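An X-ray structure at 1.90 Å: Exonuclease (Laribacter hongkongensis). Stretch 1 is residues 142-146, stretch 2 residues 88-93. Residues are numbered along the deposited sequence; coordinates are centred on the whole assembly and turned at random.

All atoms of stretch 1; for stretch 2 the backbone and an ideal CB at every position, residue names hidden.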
# COMPACT_ATOMS: atom_id res chain seq x y z
N MET A 142 31.16 -8.61 7.72
CA MET A 142 32.64 -8.70 7.88
C MET A 142 33.11 -8.20 9.27
O MET A 142 33.91 -8.88 9.93
CB MET A 142 33.33 -7.96 6.73
CG MET A 142 33.26 -8.83 5.47
SD MET A 142 34.14 -8.17 4.05
CE MET A 142 32.96 -7.12 3.22
N ALA A 143 32.53 -7.09 9.71
CA ALA A 143 32.74 -6.57 11.08
C ALA A 143 32.44 -7.59 12.14
O ALA A 143 33.27 -7.81 13.05
CB ALA A 143 31.92 -5.34 11.31
N CYS A 144 31.28 -8.24 12.03
CA CYS A 144 30.89 -9.22 13.03
C CYS A 144 31.69 -10.52 13.03
O CYS A 144 31.87 -11.15 14.09
CB CYS A 144 29.42 -9.55 12.95
SG CYS A 144 28.37 -8.13 13.41
N THR A 145 32.14 -10.95 11.86
CA THR A 145 32.75 -12.26 11.75
C THR A 145 34.26 -12.20 11.69
O THR A 145 34.89 -13.25 11.78
CB THR A 145 32.35 -13.00 10.44
OG1 THR A 145 32.58 -12.11 9.32
CG2 THR A 145 30.89 -13.52 10.50
N GLY A 146 34.82 -11.03 11.44
CA GLY A 146 36.27 -10.93 11.22
C GLY A 146 36.70 -11.36 9.81
O GLY A 146 37.91 -11.47 9.53
N UNK A 88 23.08 -16.36 13.53
CA UNK A 88 23.46 -15.01 13.87
C UNK A 88 24.80 -14.98 14.58
O UNK A 88 25.00 -15.70 15.54
CB UNK A 88 22.38 -14.36 14.74
N UNK A 89 25.70 -14.15 14.10
CA UNK A 89 27.01 -13.99 14.71
C UNK A 89 27.03 -12.63 15.39
O UNK A 89 26.89 -11.60 14.74
CB UNK A 89 28.13 -14.12 13.68
N UNK A 90 27.23 -12.63 16.71
CA UNK A 90 27.31 -11.36 17.44
C UNK A 90 28.60 -10.58 17.13
O UNK A 90 29.66 -11.17 16.85
CB UNK A 90 27.22 -11.62 18.94
N UNK A 91 28.51 -9.26 17.14
CA UNK A 91 29.70 -8.46 16.93
C UNK A 91 30.66 -8.82 18.08
O UNK A 91 30.21 -9.09 19.20
CB UNK A 91 29.38 -6.96 16.89
N UNK A 92 31.96 -8.94 17.77
CA UNK A 92 32.88 -9.39 18.85
C UNK A 92 32.86 -8.51 20.14
O UNK A 92 33.02 -9.05 21.22
CB UNK A 92 34.31 -9.42 18.30
N UNK A 93 32.63 -7.19 20.01
CA UNK A 93 32.68 -6.25 21.15
C UNK A 93 31.46 -5.30 21.38
O UNK A 93 31.30 -4.69 22.47
CB UNK A 93 33.92 -5.38 20.97

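Stretch 1 is the last turn of a helix, closed by Gly146, whose N donates to Met142 O at 2.8 Å. Stretch 2 runs past the end of this turn. The CA atoms come closest where the CA of Cys144 lies 4.1 Å from the CA of position 91.

Position 88 has extended backbone angles, and its ideal CB has nothing of stretch 1 within 5.5 Å. Stretch 1 therefore places no limit on the side chain. The residue is Leu88, and it makes no contact here.

Position 89 is different. It is in a strand, and CA-to-CB points toward the helix. The ideal CB is 4.3 Å from Thr145 CG2 and 4.8 Å from Cys144 O. The methyl invites an apolar side chain, and the extended backbone suits a beta-branched one. Valine, isoleucine or leucine would be reasonable; a threonine could also be considered because of the carbonyl. The residue is Ile89, with chi1 in m. Its CG2 lies 4.0 Å from Thr145 CG2 and 4.5 Å from Cys144 CB, a small apolar patch. The same CG2 is 3.5 Å from Cys144 O, so the carbonyl packs against a methyl and gains no donor from it.

Position 90 continues the strand, and its CA-to-CB bond points away. Many side chains would fit, polar ones included. The residue is Asp90, whose OD1 is hydrogen-bonded elsewhere in the structure. The approach to the helix is through backbone: Asp90 O is 3.5 Å from Cys144 O. Two acceptors meet there without a hydrogen bond.

Position 91 points sideways, with its ideal CB 3.8 Å from Cys144 SG. The sulfur would accept an apolar or aromatic neighbour, and a side chain leading past it could reach Ala143. The residue is His91, with chi1 in t. Its CB is 3.8 Å from Cys144 SG. The sulfur sits at the ring edge, 5.1 Å from SG to the ring centroid and 77° off the ring normal. Ala143 also packs near the imidazole, but no hydrogen bond joins the two stretches.

Position 92 has phi -57° and psi -32°, which proline can adopt. CA-to-CB is sideways, and the ideal CB is 5.2 Å from Cys144 O. Stretch 1 sets no size limit here, and several side chains would suit, proline among them. The residue is Pro92. Its ring turns CD to the helix carbonyls, 3.4 Å from Cys144 O and 3.6 Å from Ala143 O. These are close van der Waals contacts.

Position 93 is out of reach, so stretch 1 sets no preference. The residue is Thr93, with chi1 in p.

Stretch 2, residues 88-93: LIDHPT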
# COMPACT_ATOMS: atom_id res chain seq x y z
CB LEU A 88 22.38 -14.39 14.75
CG LEU A 88 22.67 -12.92 14.96
CD1 LEU A 88 22.00 -12.11 13.86
CD2 LEU A 88 22.19 -12.54 16.33
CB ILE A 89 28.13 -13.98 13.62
CG1 ILE A 89 28.04 -15.24 12.73
CG2 ILE A 89 29.54 -13.82 14.25
CD1 ILE A 89 28.26 -16.49 13.49
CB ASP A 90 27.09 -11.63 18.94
CG ASP A 90 25.67 -12.13 19.22
OD1 ASP A 90 24.68 -11.50 18.77
OD2 ASP A 90 25.53 -13.17 19.85
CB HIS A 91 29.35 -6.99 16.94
CG HIS A 91 30.52 -6.09 16.70
ND1 HIS A 91 30.80 -5.52 15.47
CD2 HIS A 91 31.48 -5.64 17.55
CE1 HIS A 91 31.89 -4.77 15.57
NE2 HIS A 91 32.30 -4.81 16.83
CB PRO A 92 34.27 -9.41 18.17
CG PRO A 92 34.12 -8.60 16.90
CD PRO A 92 32.65 -8.79 16.48
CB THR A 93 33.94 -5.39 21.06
OG1 THR A 93 33.83 -4.55 19.91
CG2 THR A 93 35.20 -6.29 20.96
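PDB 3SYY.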